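Local coordinates for abhydrolase domain-containing protein (Exiguobacterium antarcticum, PDB 5H3H) that probably hydrolyses carboxylic esters, as an esterase of the alpha/beta hydrolase fold, and binds ethaneperoxoic acid in its pocket, at residues H28-N33 against R57-S62. Residues are numbered along the deposited sequence; the frame is centred on the assembly and turned at random.
Sequences HGWPAN and RGYGKS. With F50 (ethaneperoxoic acid), chain D.
His28 turns the edge of its imidazole to the face of Tyr59 in an offset edge-to-face pair, the planes at 63° and CE1 3.8 Å from Tyr59 CG. One face of the imidazole carries Asn33 CA over its centre, one face of the Trp30 indole takes Pro31 CB toward its rim, and Pro31 O lies at the edge of the phenol, in its plane. Within its own loop the imidazole is held by ND1, which donates in the ring plane to Gly29 O (2.8 Å, nearly straight at 167°); that oxygen receives Ala32 N from the opposite face of its carbonyl plane. Pro31, behind a cis peptide bond, sets its CA 3.6 Å from Tyr59 CE2, while Ala32 O comes within 3.2 Å of Tyr59 CD2. The example illustrates how the loop after strand 23-27 in an alpha/beta hydrolase, which here supplies Gly29 and Trp30 to the ligand pocket, can be backed by the loop after strand 50-54. On the pocket side, Trp30 N donates to O of the bound ethaneperoxoic acid (2.9 Å); Met97 N and His248 NE2 are hydrogen-bonded to the ligand as well. With CG anti to the backbone N (chi1 176°), the Trp30 indole lies beside the carbonyl carbon and brings CD1 to 3.4 Å from Tyr59 OH; that hydroxyl is hydrogen-bonded to Ser192 on helix 186-198, and Trp30 NE1 to Thr189 O. An alanine in place of Tyr59 would probably open a gap beside His28 and Pro31 and leave Ser192 OG without this partner. Farther along, a water accepts from Asn33 ND2 and Gly60 N within reach of Ala32 O, Asn33 OD1 accepts from Asn35 N, and Asn33 CB packs 3.8 Å from Gly60 CA.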
ATOM      1  N   HIS B  28      -0.663  -5.562  20.756  1.00 17.83           N
ATOM      2  CA  HIS B  28      -0.534  -6.686  21.712  1.00 17.63           C
ATOM      3  C   HIS B  28      -0.617  -8.078  21.082  1.00 18.71           C
ATOM      4  O   HIS B  28      -1.055  -8.270  19.947  1.00 15.19           O
ATOM      5  CB  HIS B  28      -1.543  -6.501  22.855  1.00 17.77           C
ATOM      6  CG  HIS B  28      -2.987  -6.673  22.482  1.00 17.79           C
ATOM      7  ND1 HIS B  28      -3.599  -7.903  22.408  1.00 16.95           N
ATOM      8  CD2 HIS B  28      -3.945  -5.763  22.162  1.00 21.54           C
ATOM      9  CE1 HIS B  28      -4.865  -7.751  22.061  1.00 19.45           C
ATOM     10  NE2 HIS B  28      -5.118  -6.456  21.956  1.00 19.72           N
ATOM     11  N   GLY B  29      -0.227  -9.084  21.858  1.00 20.09           N
ATOM     12  CA  GLY B  29      -0.398 -10.460  21.379  1.00 19.51           C
ATOM     13  C   GLY B  29      -1.735 -11.042  21.791  1.00 18.72           C
ATOM     14  O   GLY B  29      -2.475 -10.430  22.556  1.00 17.67           O
ATOM     15  N   TRP B  30      -2.008 -12.224  21.256  1.00 20.78           N
ATOM     16  CA  TRP B  30      -3.172 -13.031  21.609  1.00 22.56           C
ATOM     17  C   TRP B  30      -2.892 -13.700  22.982  1.00 23.92           C
ATOM     18  O   TRP B  30      -1.779 -14.227  23.159  1.00 20.94           O
ATOM     19  CB  TRP B  30      -3.372 -14.067  20.525  1.00 23.73           C
ATOM     20  CG  TRP B  30      -4.482 -15.069  20.740  1.00 24.14           C
ATOM     21  CD1 TRP B  30      -5.754 -14.973  20.286  1.00 25.64           C
ATOM     22  CD2 TRP B  30      -4.389 -16.328  21.415  1.00 23.44           C
ATOM     23  NE1 TRP B  30      -6.474 -16.074  20.653  1.00 26.57           N
ATOM     24  CE2 TRP B  30      -5.658 -16.936  21.333  1.00 25.39           C
ATOM     25  CE3 TRP B  30      -3.354 -17.003  22.082  1.00 22.81           C
ATOM     26  CZ2 TRP B  30      -5.926 -18.202  21.897  1.00 25.91           C
ATOM     27  CZ3 TRP B  30      -3.622 -18.222  22.649  1.00 24.50           C
ATOM     28  CH2 TRP B  30      -4.885 -18.817  22.565  1.00 23.50           C
ATOM     29  N   PRO B  31      -3.862 -13.749  23.914  1.00 23.50           N
ATOM     30  CA  PRO B  31      -5.170 -13.101  23.822  1.00 21.23           C
ATOM     31  C   PRO B  31      -5.264 -12.075  24.932  1.00 20.67           C
ATOM     32  O   PRO B  31      -6.159 -12.101  25.780  1.00 21.41           O
ATOM     33  CB  PRO B  31      -6.119 -14.262  24.001  1.00 22.46           C
ATOM     34  CG  PRO B  31      -5.357 -15.168  24.972  1.00 20.51           C
ATOM     35  CD  PRO B  31      -3.914 -14.828  24.925  1.00 20.92           C
ATOM     36  N   ALA B  32      -4.301 -11.145  24.936  1.00 17.61           N
ATOM     37  CA  ALA B  32      -4.165 -10.232  26.051  1.00 17.97           C
ATOM     38  C   ALA B  32      -4.841  -8.876  25.676  1.00 18.09           C
ATOM     39  O   ALA B  32      -5.940  -8.864  25.062  1.00 17.30           O
ATOM     40  CB  ALA B  32      -2.714 -10.084  26.397  1.00 16.56           C
ATOM     41  N   ASN B  33      -4.216  -7.773  26.088  1.00 16.83           N
ATOM     42  CA  ASN B  33      -4.602  -6.410  25.652  1.00 18.20           C
ATOM     43  C   ASN B  33      -3.411  -5.462  25.797  1.00 18.14           C
ATOM     44  O   ASN B  33      -2.370  -5.898  26.257  1.00 13.94           O
ATOM     45  CB  ASN B  33      -5.868  -5.882  26.363  1.00 17.29           C
ATOM     46  CG  ASN B  33      -5.720  -5.797  27.860  1.00 18.05           C
ATOM     47  OD1 ASN B  33      -4.908  -5.040  28.359  1.00 18.79           O
ATOM     48  ND2 ASN B  33      -6.556  -6.528  28.582  1.00 18.45           N
ATOM     49  N   ARG B  57     -10.334  -5.188  18.406  1.00 23.28           N
ATOM     50  CA  ARG B  57     -11.663  -5.732  18.542  1.00 22.08           C
ATOM     51  C   ARG B  57     -11.567  -7.102  19.232  1.00 20.73           C
ATOM     52  O   ARG B  57     -10.712  -7.905  18.917  1.00 20.05           O
ATOM     53  CB  ARG B  57     -12.411  -5.895  17.237  1.00 21.88           C
ATOM     54  CG  ARG B  57     -11.782  -6.706  16.159  1.00 24.16           C
ATOM     55  CD  ARG B  57     -12.763  -6.799  14.994  1.00 26.67           C
ATOM     56  NE  ARG B  57     -12.764  -5.625  14.129  1.00 24.78           N
ATOM     57  CZ  ARG B  57     -13.679  -5.386  13.182  1.00 27.19           C
ATOM     58  NH1 ARG B  57     -13.564  -4.286  12.408  1.00 27.67           N
ATOM     59  NH2 ARG B  57     -14.717  -6.205  13.005  1.00 24.04           N
ATOM     60  N   GLY B  58     -12.482  -7.317  20.147  1.00 22.56           N
ATOM     61  CA  GLY B  58     -12.546  -8.581  20.877  1.00 22.47           C
ATOM     62  C   GLY B  58     -11.781  -8.564  22.206  1.00 22.65           C
ATOM     63  O   GLY B  58     -11.907  -9.527  22.954  1.00 21.09           O
ATOM     64  N   TYR B  59     -10.947  -7.531  22.470  1.00 19.34           N
ATOM     65  CA  TYR B  59     -10.017  -7.562  23.603  1.00 20.53           C
ATOM     66  C   TYR B  59     -10.158  -6.340  24.407  1.00 21.97           C
ATOM     67  O   TYR B  59     -10.672  -5.331  23.899  1.00 21.67           O
ATOM     68  CB  TYR B  59      -8.580  -7.692  23.135  1.00 19.13           C
ATOM     69  CG  TYR B  59      -8.413  -8.971  22.357  1.00 20.47           C
ATOM     70  CD1 TYR B  59      -8.755  -9.025  21.019  1.00 19.26           C
ATOM     71  CD2 TYR B  59      -8.016 -10.138  22.972  1.00 18.51           C
ATOM     72  CE1 TYR B  59      -8.690 -10.198  20.298  1.00 20.39           C
ATOM     73  CE2 TYR B  59      -7.917 -11.313  22.253  1.00 19.94           C
ATOM     74  CZ  TYR B  59      -8.241 -11.362  20.953  1.00 21.79           C
ATOM     75  OH  TYR B  59      -8.113 -12.541  20.282  1.00 27.73           O
ATOM     76  N   GLY B  60      -9.743  -6.425  25.691  1.00 19.52           N
ATOM     77  CA  GLY B  60      -9.580  -5.221  26.488  1.00 20.18           C
ATOM     78  C   GLY B  60     -10.913  -4.486  26.554  1.00 21.49           C
ATOM     79  O   GLY B  60     -11.917  -5.101  26.793  1.00 21.36           O
ATOM     80  N   LYS B  61     -10.928  -3.197  26.289  1.00 21.29           N
ATOM     81  CA  LYS B  61     -12.144  -2.375  26.429  1.00 24.16           C
ATOM     82  C   LYS B  61     -12.867  -2.137  25.085  1.00 25.93           C
ATOM     83  O   LYS B  61     -13.859  -1.391  24.980  1.00 23.97           O
ATOM     84  CB  LYS B  61     -11.726  -1.097  27.090  1.00 27.77           C
ATOM     85  CG  LYS B  61     -11.025  -1.382  28.415  1.00 32.46           C
ATOM     86  CD  LYS B  61     -10.508  -0.139  29.104  1.00 38.28           C
ATOM     87  CE  LYS B  61     -11.640   0.788  29.524  1.00 43.66           C
ATOM     88  NZ  LYS B  61     -12.834   0.111  30.140  1.00 44.29           N
ATOM     89  N   SER B  62     -12.388  -2.794  24.047  1.00 24.92           N
ATOM     90  CA  SER B  62     -13.015  -2.648  22.710  1.00 23.39           C
ATOM     91  C   SER B  62     -14.309  -3.454  22.640  1.00 25.63           C
ATOM     92  O   SER B  62     -14.451  -4.420  23.391  1.00 23.76           O
ATOM     93  CB  SER B  62     -12.036  -3.070  21.642  1.00 22.65           C
ATOM     94  OG  SER B  62     -10.938  -2.138  21.630  1.00 23.41           O
TER
HETATM   95  C   F50 D 301       0.395 -14.792  20.217  1.00 35.95           C
HETATM   96  OX1 F50 D 301       0.818 -13.737  22.511  1.00 40.29           O
HETATM   97  O   F50 D 301      -0.144 -13.819  19.733  1.00 32.03           O
HETATM   98  OXT F50 D 301       1.212 -14.580  21.424  1.00 37.85           O
HETATM   99  CH3 F50 D 301       0.231 -16.148  19.590  1.00 38.09           C
HETATM  100  O   HOH W   1      -8.172  -8.775  26.852  1.00 19.85           O